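Local coordinates for protein putative phosphohydrolase (Shewanella amazonensis, PDB 3M1T) that is of unknown exact function but is probably a phosphohydrolase or signal transduction protein of the HDOD family, at residues Asp165-Leu168 with Met169-Glu172; Leu174-Asn178 with Ala179-Ala183; Ala221-Ile224 with Ala225-Asp229. All coordinates share one frame; numbering follows the deposited sequence.

Contact 1: Asp165-Leu168 with Met169-Glu172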
loop_
_atom_site.group_PDB
_atom_site.type_symbol
_atom_site.label_atom_id
_atom_site.label_comp_id
_atom_site.label_asym_id
_atom_site.label_seq_id
_atom_site.Cartn_x
_atom_site.Cartn_y
_atom_site.Cartn_z
ATOM N N ASP A 165 2.279 18.645 -12.793
ATOM C CA ASP A 165 1.873 17.782 -11.681
ATOM C C ASP A 165 1.177 16.570 -12.216
ATOM O O ASP A 165 0.173 16.680 -12.918
ATOM C CB ASP A 165 0.921 18.578 -10.808
ATOM C CG ASP A 165 0.389 17.763 -9.591
ATOM O OD1 ASP A 165 -0.348 16.814 -9.761
ATOM O OD2 ASP A 165 0.803 18.091 -8.475
ATOM N N ARG A 166 1.677 15.382 -11.893
ATOM C CA ARG A 166 1.103 14.134 -12.402
ATOM C C ARG A 166 -0.394 13.974 -12.096
ATOM O O ARG A 166 -1.195 13.610 -12.966
ATOM C CB ARG A 166 1.903 12.911 -11.903
ATOM C CG ARG A 166 1.436 11.625 -12.466
ATOM C CD ARG A 166 2.393 10.477 -12.099
ATOM N NE ARG A 166 3.752 10.634 -12.547
ATOM C CZ ARG A 166 4.164 10.303 -13.763
ATOM N NH1 ARG A 166 3.271 9.876 -14.657
ATOM N NH2 ARG A 166 5.416 10.441 -14.092
ATOM N N ASN A 167 -0.775 14.216 -10.841
ATOM C CA ASN A 167 -2.180 14.019 -10.418
ATOM C C ASN A 167 -3.125 14.971 -11.113
ATOM O O ASN A 167 -4.168 14.559 -11.587
ATOM C CB ASN A 167 -2.311 14.151 -8.888
ATOM C CG ASN A 167 -1.335 13.243 -8.143
ATOM O OD1 ASN A 167 -1.170 12.094 -8.498
ATOM N ND2 ASN A 167 -0.647 13.787 -7.144
ATOM N N LEU A 168 -2.695 16.223 -11.284
ATOM C CA LEU A 168 -3.492 17.183 -12.020
ATOM C C LEU A 168 -3.593 16.819 -13.492
ATOM O O LEU A 168 -4.659 16.948 -14.092
ATOM C CB LEU A 168 -2.967 18.587 -11.843
ATOM C CG LEU A 168 -2.985 19.155 -10.409
ATOM C CD1 LEU A 168 -2.516 20.602 -10.259
ATOM C CD2 LEU A 168 -4.416 19.028 -9.884
HETATM N N MSE A 169 -2.470 16.373 -14.092
HETATM C CA MSE A 169 -2.529 15.868 -15.456
HETATM C C MSE A 169 -3.488 14.713 -15.667
HETATM O O MSE A 169 -4.213 14.674 -16.638
HETATM C CB MSE A 169 -1.131 15.470 -15.907
HETATM C CG MSE A 169 -0.238 16.619 -16.199
HETATM SE SE MSE A 169 -0.670 17.637 -17.810
HETATM C CE MSE A 169 -0.490 16.170 -19.102
ATOM N N GLU A 170 -3.490 13.762 -14.733
ATOM C CA GLU A 170 -4.420 12.665 -14.789
ATOM C C GLU A 170 -5.874 13.161 -14.759
ATOM O O GLU A 170 -6.690 12.731 -15.580
ATOM C CB GLU A 170 -4.150 11.709 -13.616
ATOM C CG GLU A 170 -2.867 10.870 -13.814
ATOM C CD GLU A 170 -2.333 10.217 -12.535
ATOM O OE1 GLU A 170 -2.885 10.447 -11.425
ATOM O OE2 GLU A 170 -1.325 9.464 -12.640
ATOM N N LYS A 171 -6.196 14.061 -13.831
ATOM C CA LYS A 171 -7.532 14.646 -13.857
ATOM C C LYS A 171 -7.929 15.303 -15.140
ATOM O O LYS A 171 -9.019 15.120 -15.634
ATOM C CB LYS A 171 -7.854 15.506 -12.618
ATOM C CG LYS A 171 -8.916 14.801 -11.766
ATOM C CD LYS A 171 -9.060 15.344 -10.369
ATOM C CE LYS A 171 -9.269 14.215 -9.349
ATOM N NZ LYS A 171 -10.304 14.570 -8.293
ATOM N N GLU A 172 -7.004 16.050 -15.739
ATOM C CA GLU A 172 -7.289 16.678 -16.978
ATOM C C GLU A 172 -7.595 15.712 -18.057
ATOM O O GLU A 172 -8.556 15.954 -18.780
ATOM C CB GLU A 172 -6.119 17.577 -17.469
ATOM C CG GLU A 172 -5.852 18.809 -16.625
ATOM C CD GLU A 172 -5.029 19.882 -17.305
ATOM O OE1 GLU A 172 -4.800 19.743 -18.512
ATOM O OE2 GLU A 172 -4.697 20.881 -16.620
#
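The carboxylate of E170 touches the aliphatic part of R166 one helical turn back, OE2 resting 3.5 Å from R166 CG. This is i to i+4 packing in the first turns of helix 166-174, part of the all-helical HDOD domain. The two side chains cross at a slant; R166 CG stands anti to its own N (chi1 -176°), which sets it against the acid, and the bend at chi3 (-59°) is consistent with the guanidinium leading off elsewhere. R166 NH1 stays 5.0 Å from E170 OE2 and bonds instead to S157 of helix 150-161. N167 runs alongside E170 and points the same way, its OD1 3.8 Å from E170 OE1; both oxygens turn to the amide ND2 of N178, weakly in the case of N167. With an alanine at E170, the N178 amide would probably lose its stronger acceptor and the R166 methylenes their cover. The backbone is regular: E170 N reaches R166 O at 2.9 Å, and K171 N reaches N167 O at 3.1 Å. K171 itself sends its amine to E180 in the next helix, while the selenomethionine M169 packs on A159 and A164. D165, just before the helix, is the N-cap: its OD1 accepts from L168 N at 2.9 Å, met on the anti side of the carboxylate and 28° out of its plane.

Contact 2: Leu174-Asn178 with Ala179-Ala183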
loop_
_atom_site.group_PDB
_atom_site.type_symbol
_atom_site.label_atom_id
_atom_site.label_comp_id
_atom_site.label_asym_id
_atom_site.label_seq_id
_atom_site.Cartn_x
_atom_site.Cartn_y
_atom_site.Cartn_z
ATOM N N LEU A 174 -7.990 12.195 -17.972
ATOM C CA LEU A 174 -8.780 11.016 -17.619
ATOM C C LEU A 174 -10.048 11.345 -16.843
ATOM O O LEU A 174 -10.957 10.524 -16.841
ATOM C CB LEU A 174 -7.964 10.066 -16.757
ATOM C CG LEU A 174 -6.664 9.525 -17.395
ATOM C CD1 LEU A 174 -5.811 8.824 -16.318
ATOM C CD2 LEU A 174 -6.969 8.654 -18.590
ATOM N N GLY A 175 -10.071 12.459 -16.129
ATOM C CA GLY A 175 -11.191 12.839 -15.290
ATOM C C GLY A 175 -11.107 12.259 -13.878
ATOM O O GLY A 175 -12.048 12.448 -13.057
ATOM N N TYR A 176 -10.020 11.559 -13.553
ATOM C CA TYR A 176 -9.757 11.066 -12.217
ATOM C C TYR A 176 -8.260 10.907 -12.090
ATOM O O TYR A 176 -7.556 10.994 -13.132
ATOM C CB TYR A 176 -10.478 9.693 -12.012
ATOM C CG TYR A 176 -10.094 8.649 -13.004
ATOM C CD1 TYR A 176 -8.909 7.959 -12.856
ATOM C CD2 TYR A 176 -10.815 8.441 -14.167
ATOM C CE1 TYR A 176 -8.537 7.062 -13.785
ATOM C CE2 TYR A 176 -10.456 7.487 -15.113
ATOM C CZ TYR A 176 -9.278 6.831 -14.933
ATOM O OH TYR A 176 -8.886 5.918 -15.888
ATOM N N ASP A 177 -7.759 10.689 -10.872
ATOM C CA ASP A 177 -6.323 10.473 -10.686
ATOM C C ASP A 177 -6.000 9.092 -10.129
ATOM O O ASP A 177 -6.898 8.238 -9.909
ATOM C CB ASP A 177 -5.640 11.544 -9.863
ATOM C CG ASP A 177 -6.118 11.629 -8.437
ATOM O OD1 ASP A 177 -6.511 10.612 -7.852
ATOM O OD2 ASP A 177 -6.118 12.768 -7.880
ATOM N N ASN A 178 -4.701 8.846 -10.011
ATOM C CA ASN A 178 -4.254 7.500 -9.625
ATOM C C ASN A 178 -4.694 7.090 -8.191
ATOM O O ASN A 178 -4.895 5.893 -7.923
ATOM C CB ASN A 178 -2.751 7.367 -9.810
ATOM C CG ASN A 178 -1.983 8.156 -8.820
ATOM O OD1 ASN A 178 -1.690 7.673 -7.767
ATOM N ND2 ASN A 178 -1.639 9.448 -9.156
ATOM N N ALA A 179 -4.877 8.058 -7.317
ATOM C CA ALA A 179 -5.313 7.810 -5.962
ATOM C C ALA A 179 -6.784 7.358 -5.997
ATOM O O ALA A 179 -7.200 6.404 -5.292
ATOM C CB ALA A 179 -5.105 9.016 -5.015
ATOM N N GLU A 180 -7.585 8.025 -6.821
ATOM C CA GLU A 180 -9.013 7.732 -6.940
ATOM C C GLU A 180 -9.231 6.343 -7.544
ATOM O O GLU A 180 -10.069 5.545 -7.047
ATOM C CB GLU A 180 -9.695 8.779 -7.772
ATOM C CG GLU A 180 -9.831 10.078 -7.035
ATOM C CD GLU A 180 -10.472 11.159 -7.865
ATOM O OE1 GLU A 180 -10.312 11.191 -9.114
ATOM O OE2 GLU A 180 -11.159 11.988 -7.223
ATOM N N ILE A 181 -8.510 5.995 -8.626
ATOM C CA ILE A 181 -8.708 4.698 -9.250
ATOM C C ILE A 181 -8.114 3.585 -8.376
ATOM O O ILE A 181 -8.697 2.499 -8.335
ATOM C CB ILE A 181 -8.256 4.615 -10.745
ATOM C CG1 ILE A 181 -8.979 3.450 -11.415
ATOM C CG2 ILE A 181 -6.722 4.654 -10.877
ATOM C CD1 ILE A 181 -8.736 3.390 -12.954
ATOM N N GLY A 182 -7.030 3.839 -7.658
ATOM C CA GLY A 182 -6.515 2.888 -6.678
ATOM C C GLY A 182 -7.528 2.649 -5.556
ATOM O O GLY A 182 -7.720 1.501 -5.108
ATOM N N ALA A 183 -8.190 3.702 -5.138
ATOM C CA ALA A 183 -9.232 3.564 -4.133
ATOM C C ALA A 183 -10.419 2.749 -4.667
ATOM O O ALA A 183 -10.999 1.896 -3.970
ATOM C CB ALA A 183 -9.723 4.954 -3.652
HETATM O O HOH W 1 -12.668 12.091 -10.300
#
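This is a helix-start contact, a capping box at the head of helix 178-188, in the short link that follows helix 166-174 in the HDOD domain. D177 is the N-cap: its OD1 takes the E180 N-H at 3.0 Å, nearly in line with the carboxylate C-O bond, and adds a weaker bond from A179 N. D177 CG sits between its own N and carbonyl carbon (chi1 64°), a rotation that swings the carboxylate over the first amides of the helix. E180 returns the favour with a bond from D177 N to its OE1 at 3.1 Å, reaching the anti side of that carboxylate and 30° out of its plane. The same OE1 accepts a hydrogen bond from a water at 2.8 Å that also donates to G175 O, so the acid is tied to the link at two points. E180 OE2 is held by the N-terminal nitrogen of G1, besides meeting the charge of K171. Y176 and I181 cross at a slant, ring atom CE1 3.8 Å from I181 CD1, and L7 of helix 5-8 touches both. L174 CB lies 3.9 Å above one face of the tyrosine ring, offset toward its rim. At G175, phi is positive, a turn that suits a residue with no side chain. D177 OD1 and E180 OE1 are 4.0 Å apart, a like-charge proximity that the amide donors, the water and the K171 amine probably offset.

Contact 3: Ala221-Ile224 with Ala225-Asp229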
loop_
_atom_site.group_PDB
_atom_site.type_symbol
_atom_site.label_atom_id
_atom_site.label_comp_id
_atom_site.label_asym_id
_atom_site.label_seq_id
_atom_site.Cartn_x
_atom_site.Cartn_y
_atom_site.Cartn_z
ATOM N N ALA A 221 4.335 8.928 5.025
ATOM C CA ALA A 221 5.161 7.754 4.726
ATOM C C ALA A 221 5.723 7.849 3.300
ATOM O O ALA A 221 6.892 7.522 3.048
ATOM C CB ALA A 221 4.335 6.468 4.932
ATOM N N LYS A 222 4.898 8.308 2.349
ATOM C CA LYS A 222 5.361 8.468 0.973
ATOM C C LYS A 222 6.505 9.466 0.827
ATOM O O LYS A 222 7.430 9.235 0.069
ATOM C CB LYS A 222 4.217 8.887 0.055
ATOM C CG LYS A 222 3.206 7.796 -0.195
ATOM C CD LYS A 222 2.025 8.329 -0.962
ATOM C CE LYS A 222 2.357 8.706 -2.406
ATOM N NZ LYS A 222 1.231 9.431 -3.066
ATOM N N GLN A 223 6.361 10.577 1.532
ATOM C CA GLN A 223 7.377 11.638 1.512
ATOM C C GLN A 223 8.651 11.151 2.161
ATOM O O GLN A 223 9.753 11.403 1.633
ATOM C CB GLN A 223 6.829 12.907 2.143
ATOM C CG GLN A 223 7.805 14.128 1.905
ATOM C CD GLN A 223 7.226 15.490 2.142
ATOM O OE1 GLN A 223 6.018 15.661 2.294
ATOM N NE2 GLN A 223 8.123 16.524 2.224
ATOM N N ILE A 224 8.539 10.394 3.244
ATOM C CA ILE A 224 9.700 9.855 3.946
ATOM C C ILE A 224 10.436 8.897 3.030
ATOM O O ILE A 224 11.664 8.955 2.866
ATOM C CB ILE A 224 9.273 9.130 5.246
ATOM C CG1 ILE A 224 8.707 10.134 6.298
ATOM C CG2 ILE A 224 10.400 8.292 5.795
ATOM C CD1 ILE A 224 8.126 9.453 7.548
ATOM N N ALA A 225 9.659 8.021 2.377
ATOM C CA ALA A 225 10.260 7.019 1.499
ATOM C C ALA A 225 10.927 7.701 0.315
ATOM O O ALA A 225 12.002 7.283 -0.091
ATOM C CB ALA A 225 9.213 5.997 1.011
ATOM N N ALA A 226 10.256 8.694 -0.261
ATOM C CA ALA A 226 10.733 9.344 -1.489
ATOM C C ALA A 226 12.006 10.137 -1.274
ATOM O O ALA A 226 12.939 10.163 -2.108
ATOM C CB ALA A 226 9.694 10.244 -2.063
ATOM N N ASP A 227 12.049 10.849 -0.166
ATOM C CA ASP A 227 13.090 11.860 0.007
ATOM C C ASP A 227 14.146 11.460 1.013
ATOM O O ASP A 227 15.077 12.254 1.258
ATOM C CB ASP A 227 12.452 13.193 0.393
ATOM C CG ASP A 227 11.702 13.842 -0.752
ATOM O OD1 ASP A 227 11.888 13.423 -1.921
ATOM O OD2 ASP A 227 10.939 14.776 -0.512
ATOM N N TRP A 228 14.082 10.265 1.567
ATOM C CA TRP A 228 15.007 9.837 2.618
ATOM C C TRP A 228 16.470 10.117 2.247
ATOM O O TRP A 228 17.256 10.625 3.060
ATOM C CB TRP A 228 14.855 8.347 2.867
ATOM C CG TRP A 228 15.710 7.786 3.943
ATOM C CD1 TRP A 228 16.972 7.213 3.787
ATOM C CD2 TRP A 228 15.414 7.712 5.339
ATOM N NE1 TRP A 228 17.459 6.810 5.005
ATOM C CE2 TRP A 228 16.530 7.108 5.974
ATOM C CE3 TRP A 228 14.331 8.124 6.125
ATOM C CZ2 TRP A 228 16.577 6.892 7.343
ATOM C CZ3 TRP A 228 14.390 7.907 7.491
ATOM C CH2 TRP A 228 15.476 7.265 8.076
ATOM N N ASP A 229 16.836 9.736 1.025
ATOM C CA ASP A 229 18.225 9.892 0.598
ATOM C C ASP A 229 18.677 11.308 0.322
ATOM O O ASP A 229 19.875 11.522 0.070
ATOM C CB ASP A 229 18.499 9.001 -0.625
ATOM C CG ASP A 229 18.473 7.537 -0.284
ATOM O OD1 ASP A 229 18.834 7.168 0.851
ATOM O OD2 ASP A 229 18.080 6.730 -1.151
HETATM O O HOH W 2 11.022 15.962 1.906
#
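D227 OD2 accepts a hydrogen bond from a water at 2.7 Å, and that water in turn takes the N-H of Q223 NE2 at 3.0 Å, bridging two side chains one turn apart near the end of helix 213-227. The chains cross aslant, with amide and carboxylate planes 82° apart; their direct contact is slight, Q223 CG to D227 OD2 at 4.0 Å. Q223 runs fully extended from a CG anti to N (chi1 -170°), which carries its amide far enough out to meet the water. The other carboxylate oxygen, OD1, belongs to a salt bridge with K230. In the backbone, D227 N bonds to Q223 O at 3.0 Å, and A225 N to A221 O at 2.9 Å. On the buried side I224 CG2 meets W228 CE3 at 3.9 Å, approaching the indole obliquely. L260 of helix 256-263 touches both these side chains, and W228 stacks on H264, while A221 and I224 share I116 of helix 103-124. I224 and W228 thus pack on neighbouring helices, while the D227 carboxylate is met by a water and a lysine, which probably steady its negative charge.

In the fold
From the N terminus the three contacts come in series, none enclosing or crossing another. Each joins neighbouring turns of chain, so none closes a long loop. Contact 1 opens helix 166-174; contact 2 begins at that helix's last residue and runs into helix 178-188. Their centres are about 10 Å apart and they touch directly, through the K171-E180 salt bridge and the hydrogen bond from the N178 amide to E170, which bind the two consecutive helices to each other. Contact 3 stands apart, its centre about 21 Å from that of contact 1 and about 22 Å from that of contact 2; it packs helix 213-227 and the turn after it against helices 103-124, 236-247 and 256-263.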